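Local coordinates for polycomb protein Pcl (Drosophila melanogaster, PDB 5OQD), which serves in the early-embryonic Esc/E(z) complex, which methylates histone H3, to establish homeotic gene repression, and is represented here by its second PHD finger and winged-helix domain, at residues Trp51-Thr54 with Gln55-Gln58; Val77-Asn80 with Gly81-Phe84; Leu147-Thr150 with Leu151-Ser155. All blocks are in the same frame, centred on the assembly; numbering follows the deposited sequence.

Contact 1: Trp51-Thr54 with Gln55-Gln58; sequences WFHT and QCMQ. With ZN (zinc ion), chain K.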
loop_
_atom_site.group_PDB
_atom_site.type_symbol
_atom_site.label_atom_id
_atom_site.label_comp_id
_atom_site.label_asym_id
_atom_site.label_seq_id
_atom_site.Cartn_x
_atom_site.Cartn_y
_atom_site.Cartn_z
ATOM N N TRP B 51 15.931 6.093 3.015
ATOM C CA TRP B 51 15.291 4.856 2.584
ATOM C C TRP B 51 16.099 3.637 3.027
ATOM O O TRP B 51 17.329 3.674 3.071
ATOM C CB TRP B 51 15.101 4.854 1.066
ATOM C CG TRP B 51 14.245 5.981 0.574
ATOM C CD1 TRP B 51 14.658 7.237 0.237
ATOM C CD2 TRP B 51 12.828 5.955 0.362
ATOM N NE1 TRP B 51 13.587 7.995 -0.169
ATOM C CE2 TRP B 51 12.452 7.231 -0.103
ATOM C CE3 TRP B 51 11.840 4.976 0.519
ATOM C CZ2 TRP B 51 11.134 7.554 -0.412
ATOM C CZ3 TRP B 51 10.531 5.301 0.213
ATOM C CH2 TRP B 51 10.190 6.579 -0.248
ATOM N N PHE B 52 15.396 2.561 3.365
ATOM C CA PHE B 52 16.031 1.361 3.901
ATOM C C PHE B 52 15.504 0.097 3.230
ATOM O O PHE B 52 14.310 -0.010 2.949
ATOM C CB PHE B 52 15.799 1.261 5.413
ATOM C CG PHE B 52 16.395 2.392 6.205
ATOM C CD1 PHE B 52 15.748 3.613 6.300
ATOM C CD2 PHE B 52 17.595 2.226 6.873
ATOM C CE1 PHE B 52 16.291 4.649 7.033
ATOM C CE2 PHE B 52 18.146 3.258 7.610
ATOM C CZ PHE B 52 17.493 4.473 7.690
ATOM N N HIS B 53 16.392 -0.858 2.974
ATOM C CA HIS B 53 15.953 -2.194 2.589
ATOM C C HIS B 53 15.353 -2.862 3.817
ATOM O O HIS B 53 15.856 -2.683 4.925
ATOM C CB HIS B 53 17.107 -3.035 2.039
ATOM C CG HIS B 53 17.752 -2.465 0.813
ATOM N ND1 HIS B 53 19.074 -2.075 0.781
ATOM C CD2 HIS B 53 17.260 -2.231 -0.427
ATOM C CE1 HIS B 53 19.367 -1.621 -0.424
ATOM N NE2 HIS B 53 18.284 -1.704 -1.176
ATOM N N THR B 54 14.287 -3.625 3.634
ATOM C CA THR B 54 13.657 -4.290 4.763
ATOM C C THR B 54 14.632 -5.265 5.384
ATOM O O THR B 54 14.702 -5.395 6.598
ATOM C CB THR B 54 12.377 -5.038 4.365
ATOM O OG1 THR B 54 12.518 -5.565 3.045
ATOM C CG2 THR B 54 11.203 -4.113 4.401
ATOM N N GLN B 55 15.386 -5.951 4.539
ATOM C CA GLN B 55 16.399 -6.870 5.015
ATOM C C GLN B 55 17.439 -6.104 5.807
ATOM O O GLN B 55 17.923 -6.580 6.822
ATOM C CB GLN B 55 17.057 -7.592 3.849
ATOM C CG GLN B 55 16.116 -8.498 3.085
ATOM C CD GLN B 55 15.341 -7.749 2.030
ATOM O OE1 GLN B 55 15.507 -6.545 1.870
ATOM N NE2 GLN B 55 14.488 -8.455 1.306
ATOM N N CYS B 56 17.783 -4.914 5.336
ATOM C CA CYS B 56 18.785 -4.095 6.009
ATOM C C CYS B 56 18.224 -3.495 7.295
ATOM O O CYS B 56 18.907 -2.754 8.000
ATOM C CB CYS B 56 19.285 -2.987 5.084
ATOM S SG CYS B 56 20.207 -3.578 3.652
ATOM N N MET B 57 16.970 -3.819 7.590
ATOM C CA MET B 57 16.333 -3.407 8.834
ATOM C C MET B 57 16.508 -4.483 9.898
ATOM O O MET B 57 16.910 -5.605 9.591
ATOM C CB MET B 57 14.845 -3.120 8.612
ATOM C CG MET B 57 14.559 -1.884 7.774
ATOM S SD MET B 57 12.831 -1.767 7.280
ATOM C CE MET B 57 12.012 -1.995 8.859
ATOM N N GLN B 58 16.209 -4.140 11.147
ATOM C CA GLN B 58 16.318 -5.099 12.239
ATOM C C GLN B 58 14.989 -5.800 12.505
ATOM O O GLN B 58 14.025 -5.173 12.945
ATOM C CB GLN B 58 16.814 -4.409 13.511
ATOM C CG GLN B 58 18.258 -3.944 13.432
ATOM C CD GLN B 58 18.847 -3.628 14.793
ATOM O OE1 GLN B 58 18.122 -3.374 15.755
ATOM N NE2 GLN B 58 20.171 -3.652 14.882
HETATM ZN ZN ZN K . 20.085 -1.625 2.502
#

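Contact 2: Val77-Asn80 with Gly81-Phe84; sequences VCNN and GIEF. With ZN (zinc ion), chain L.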
loop_
_atom_site.group_PDB
_atom_site.type_symbol
_atom_site.label_atom_id
_atom_site.label_comp_id
_atom_site.label_asym_id
_atom_site.label_seq_id
_atom_site.Cartn_x
_atom_site.Cartn_y
_atom_site.Cartn_z
ATOM N N VAL B 77 18.686 4.906 14.319
ATOM C CA VAL B 77 19.411 6.160 14.498
ATOM C C VAL B 77 18.496 7.247 15.050
ATOM O O VAL B 77 18.858 7.971 15.978
ATOM C CB VAL B 77 20.031 6.648 13.174
ATOM C CG1 VAL B 77 20.896 7.877 13.413
ATOM C CG2 VAL B 77 20.848 5.535 12.531
ATOM N N CYS B 78 17.302 7.349 14.480
ATOM C CA CYS B 78 16.365 8.407 14.840
ATOM C C CYS B 78 15.531 8.062 16.070
ATOM O O CYS B 78 14.934 8.944 16.684
ATOM C CB CYS B 78 15.437 8.714 13.660
ATOM S SG CYS B 78 16.275 9.296 12.171
ATOM N N ASN B 79 15.491 6.782 16.428
ATOM C CA ASN B 79 14.646 6.335 17.529
ATOM C C ASN B 79 15.437 5.717 18.681
ATOM O O ASN B 79 15.032 4.705 19.255
ATOM C CB ASN B 79 13.604 5.338 17.017
ATOM C CG ASN B 79 12.449 5.150 17.987
ATOM O OD1 ASN B 79 11.979 6.106 18.604
ATOM N ND2 ASN B 79 11.996 3.912 18.135
ATOM N N ASN B 80 16.572 6.333 19.004
ATOM C CA ASN B 80 17.383 5.951 20.160
ATOM C C ASN B 80 17.772 4.473 20.198
ATOM O O ASN B 80 17.775 3.855 21.264
ATOM C CB ASN B 80 16.650 6.317 21.453
ATOM C CG ASN B 80 16.278 7.786 21.515
ATOM O OD1 ASN B 80 15.178 8.177 21.124
ATOM N ND2 ASN B 80 17.198 8.609 22.007
ATOM N N GLY B 81 18.097 3.909 19.039
ATOM C CA GLY B 81 18.569 2.537 18.970
ATOM C C GLY B 81 17.471 1.492 18.882
ATOM O O GLY B 81 17.751 0.300 18.763
ATOM N N ILE B 82 16.219 1.935 18.940
ATOM C CA ILE B 82 15.083 1.021 18.894
ATOM C C ILE B 82 14.278 1.198 17.612
ATOM O O ILE B 82 13.629 2.224 17.416
ATOM C CB ILE B 82 14.155 1.222 20.107
ATOM C CG1 ILE B 82 14.943 1.074 21.411
ATOM C CG2 ILE B 82 12.992 0.238 20.062
ATOM C CD1 ILE B 82 14.124 1.354 22.657
ATOM N N GLU B 83 14.322 0.196 16.739
ATOM C CA GLU B 83 13.612 0.268 15.467
ATOM C C GLU B 83 12.102 0.310 15.687
ATOM O O GLU B 83 11.556 -0.462 16.476
ATOM C CB GLU B 83 13.984 -0.916 14.571
ATOM C CG GLU B 83 13.574 -0.732 13.122
ATOM C CD GLU B 83 13.852 -1.954 12.271
ATOM O OE1 GLU B 83 12.934 -2.782 12.103
ATOM O OE2 GLU B 83 14.986 -2.081 11.762
ATOM N N PHE B 84 11.435 1.224 14.991
ATOM C CA PHE B 84 9.999 1.413 15.150
ATOM C C PHE B 84 9.250 1.108 13.859
ATOM O O PHE B 84 9.385 1.828 12.872
ATOM C CB PHE B 84 9.699 2.846 15.605
ATOM C CG PHE B 84 8.236 3.122 15.826
ATOM C CD1 PHE B 84 7.647 2.865 17.052
ATOM C CD2 PHE B 84 7.453 3.651 14.811
ATOM C CE1 PHE B 84 6.303 3.123 17.261
ATOM C CE2 PHE B 84 6.111 3.908 15.012
ATOM C CZ PHE B 84 5.535 3.645 16.239
HETATM ZN ZN ZN L . 16.016 7.641 10.630
#

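Contact 3: Leu147-Thr150 with Leu151-Ser155; sequences LKQT and LKDYS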
loop_
_atom_site.group_PDB
_atom_site.type_symbol
_atom_site.label_atom_id
_atom_site.label_comp_id
_atom_site.label_asym_id
_atom_site.label_seq_id
_atom_site.Cartn_x
_atom_site.Cartn_y
_atom_site.Cartn_z
ATOM N N LEU B 147 -17.062 -2.863 -3.344
ATOM C CA LEU B 147 -15.927 -2.732 -4.252
ATOM C C LEU B 147 -16.314 -2.001 -5.533
ATOM O O LEU B 147 -15.534 -1.212 -6.066
ATOM C CB LEU B 147 -15.347 -4.106 -4.595
ATOM C CG LEU B 147 -14.581 -4.822 -3.482
ATOM C CD1 LEU B 147 -14.007 -6.139 -3.982
ATOM C CD2 LEU B 147 -13.482 -3.929 -2.925
ATOM N N LYS B 148 -17.519 -2.275 -6.027
ATOM C CA LYS B 148 -18.034 -1.601 -7.215
ATOM C C LYS B 148 -18.131 -0.098 -6.991
ATOM O O LYS B 148 -17.749 0.695 -7.850
ATOM C CB LYS B 148 -19.407 -2.155 -7.607
ATOM C CG LYS B 148 -19.369 -3.468 -8.373
ATOM C CD LYS B 148 -20.776 -3.915 -8.738
ATOM C CE LYS B 148 -20.757 -5.141 -9.636
ATOM N NZ LYS B 148 -22.132 -5.658 -9.891
ATOM N N GLN B 149 -18.644 0.284 -5.826
ATOM C CA GLN B 149 -18.837 1.691 -5.500
ATOM C C GLN B 149 -17.509 2.404 -5.274
ATOM O O GLN B 149 -17.341 3.556 -5.678
ATOM C CB GLN B 149 -19.726 1.836 -4.266
ATOM C CG GLN B 149 -20.109 3.269 -3.955
ATOM C CD GLN B 149 -20.743 3.965 -5.144
ATOM O OE1 GLN B 149 -21.526 3.370 -5.884
ATOM N NE2 GLN B 149 -20.399 5.232 -5.339
ATOM N N THR B 150 -16.572 1.716 -4.628
ATOM C CA THR B 150 -15.246 2.272 -4.364
ATOM C C THR B 150 -14.541 2.641 -5.665
ATOM O O THR B 150 -13.937 3.708 -5.778
ATOM C CB THR B 150 -14.365 1.283 -3.569
ATOM O OG1 THR B 150 -15.034 0.917 -2.357
ATOM C CG2 THR B 150 -13.022 1.907 -3.236
ATOM N N LEU B 151 -14.630 1.747 -6.645
ATOM C CA LEU B 151 -14.036 1.973 -7.957
ATOM C C LEU B 151 -14.685 3.162 -8.661
ATOM O O LEU B 151 -14.049 3.834 -9.472
ATOM C CB LEU B 151 -14.155 0.715 -8.820
ATOM C CG LEU B 151 -13.288 -0.470 -8.387
ATOM C CD1 LEU B 151 -13.810 -1.774 -8.962
ATOM C CD2 LEU B 151 -11.842 -0.250 -8.800
ATOM N N LYS B 152 -15.953 3.416 -8.348
ATOM C CA LYS B 152 -16.656 4.576 -8.886
ATOM C C LYS B 152 -16.209 5.860 -8.197
ATOM O O LYS B 152 -15.899 6.851 -8.855
ATOM C CB LYS B 152 -18.168 4.412 -8.737
ATOM C CG LYS B 152 -18.886 4.056 -10.025
ATOM C CD LYS B 152 -20.372 4.354 -9.911
ATOM C CE LYS B 152 -21.125 3.894 -11.152
ATOM N NZ LYS B 152 -21.049 2.417 -11.326
ATOM N N ASP B 153 -16.184 5.834 -6.867
ATOM C CA ASP B 153 -15.774 6.992 -6.078
ATOM C C ASP B 153 -14.340 7.400 -6.398
ATOM O O ASP B 153 -13.984 8.577 -6.321
ATOM C CB ASP B 153 -15.911 6.701 -4.582
ATOM C CG ASP B 153 -17.337 6.381 -4.178
ATOM O OD1 ASP B 153 -18.269 6.757 -4.919
ATOM O OD2 ASP B 153 -17.526 5.762 -3.110
ATOM N N TYR B 154 -13.520 6.415 -6.749
ATOM C CA TYR B 154 -12.135 6.663 -7.124
ATOM C C TYR B 154 -11.883 6.593 -8.626
ATOM O O TYR B 154 -10.831 6.133 -9.065
ATOM C CB TYR B 154 -11.201 5.717 -6.366
ATOM C CG TYR B 154 -11.017 6.083 -4.915
ATOM C CD1 TYR B 154 -11.954 5.709 -3.957
ATOM C CD2 TYR B 154 -9.909 6.813 -4.502
ATOM C CE1 TYR B 154 -11.789 6.046 -2.627
ATOM C CE2 TYR B 154 -9.731 7.149 -3.172
ATOM C CZ TYR B 154 -10.677 6.768 -2.239
ATOM O OH TYR B 154 -10.509 7.104 -0.913
ATOM N N SER B 155 -12.855 7.062 -9.404
ATOM C CA SER B 155 -12.738 7.080 -10.859
ATOM C C SER B 155 -11.474 7.769 -11.360
ATOM O O SER B 155 -11.027 7.530 -12.481
ATOM C CB SER B 155 -13.974 7.729 -11.488
ATOM O OG SER B 155 -15.153 7.030 -11.129
#

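Contact 1: Trp51-Thr54 with Gln55-Gln58
His53, just ahead of a tight turn, and Cys56, within it, grip one zinc ion, His53 through ND1 at 2.0 Å and Cys56 through SG at 2.3 Å from the metal. Cys30 and Cys32 complete this site, one half of the cross-braced pair of zinc sites of a PHD finger. Each of the two side chains leaves the backbone with its gamma atom beside its own N and anti to its carbonyl carbon (chi1 -61° in His53, -66° in Cys56), which brings both donors to the same metal. The sulfur lies at the edge of the imidazole, near its plane, and the far ring nitrogen, NE2, is hydrogen-bonded to the carbonyl of Pro35, so the ring is tied at two corners and its rotation is fixed. The spacing comes from a type I turn over Thr54-Met57, closed by Met57 N to Thr54 O at 2.9 Å.

From this turn Met57 doubles back against the end of the strand. Its CB rests 3.0 Å from Thr54 O; CG passes 3.2 Å from His53 O and touches Phe52 CB at 4.1 Å; SD, carried onward by the extended chi2 (169°), lies 3.7 Å from Thr54 CA and against the methyl CG2 of the same residue. Thr54 OG1 is hydrogen-bonded to Asn41 O, and Gln55 folds its OE1 over toward this hydroxyl and to 3.9 Å from His53 CB.

The turn thus hangs from the end of strand 51-53. Phe52 hydrogen-bonds by its backbone to Leu43 of the antiparallel partner 42-44, while its ring meets Phe73 of strand 71-74 edge-to-face and touches Cys75 of the second zinc site.

Contact 2: Val77-Asn80 with Gly81-Phe84
Asn79 to Ile82 form a type I' turn with Asn80 (phi 54°) and Gly81 (phi 86°) at its corners, both in the left-handed conformation, and the chain reverses within four residues. Glycine accepts such a positive phi readily, and a CB on Gly81 would collide with Asn80 O. The turn lies in the loop of a beta-hairpin that joins strand 71-74 to strand 84-87, just past the annotated end of the PHD finger but still carrying one of its zinc ligands. Its closing bond runs from Ile82 N to Asn79 O, 3.0 Å long.

Asn79 carries the side-chain part of the contact. With CG turned opposite the backbone N (chi1 -163°), beside the carbonyl carbon, the carboxamide is directed at Ile82 across the mouth of the turn. ND2 then donates to Ile82 O; the modelled separation of 2.5 Å is very short and its exact value doubtful. Asn79 CB also lies 3.1 Å from Ile82 O. If the amide bond is real at a more normal length, Asn79 and Ile82 are joined twice, main chain to main chain and amide to main chain. Beyond this bond Asn79 ND2 comes to 3.6 Å from Phe84 CB, the amide turned steeply against the plane of the phenyl ring.

Ile82 CB lies 3.7 Å from Asn79 O. Phe84 pairs by its backbone with Cys74 and lies with Asn79 against Leu192, from the far C-terminal part of the chain. Just ahead of the turn, Cys78 completes the second zinc site of the finger, with Cys45, Cys48 and Cys75 as the other ligands: its SG, anti to its own carbonyl carbon, binds the zinc ion at 2.3 Å.

Contact 3: Leu147-Thr150 with Leu151-Ser155
Gln149 NE2 gives a hydrogen bond to Asp153 OD1 one helical turn on, 2.7 Å long and bent to 135°. The carboxylate oxygen is met on its syn side, yet the donor stands 33° out of the carboxylate plane, and the two side chains cross at about a right angle. The bend of Gln149 at chi2 carries its amide round toward Asp153; along the backbone between them, Asp153 N donates to Gln149 O at 2.8 Å. On another flank Thr150 CG2 lies 4.0 Å from Tyr154 CD1, the two side chains pointing the same way. Thr150 O accepts from Tyr154 N at 2.9 Å and also sits at the edge of the tyrosine ring, in its plane.

This is the last turn of helix 140-153, which precedes the strand pair 158-161 and 170-173 in the winged-helix domain. Tyr154 is the first residue to leave helical angles, and Ser155 N turns back to Lys152 O at 3.1 Å. Behind the first shell, Thr150 OG1 is held by Arg146 O, and Leu151 CG rests against Leu147 O. Leu147 and Leu151 face the core: Leu147 packs on Trp119 and Ile122 of helix 114-125, Leu151 on Leu96 of helix 92-104.

In the fold
Contact 1 lies in the PHD finger; contact 2 follows its annotated end and supplies the last zinc ligand. Contact 3 belongs to the winged-helix domain, on the opposite side of the chain's centre; the centres of contacts 1 and 3 are about 34 Å apart. The first two adjoin: the carboxylate of Glu83 in contact 2 probably accepts a hydrogen bond from Gln58 N and packs on Met57. Each supplies ligands to a different zinc ion, contact 1 two and contact 2 one. Contact 1 is partly buried beside its sheet, whereas contact 2 is a surface turn closed by polar bonds. Contact 3, metal-free, relies on helical bonding, with a polar pair outward and leucines inward.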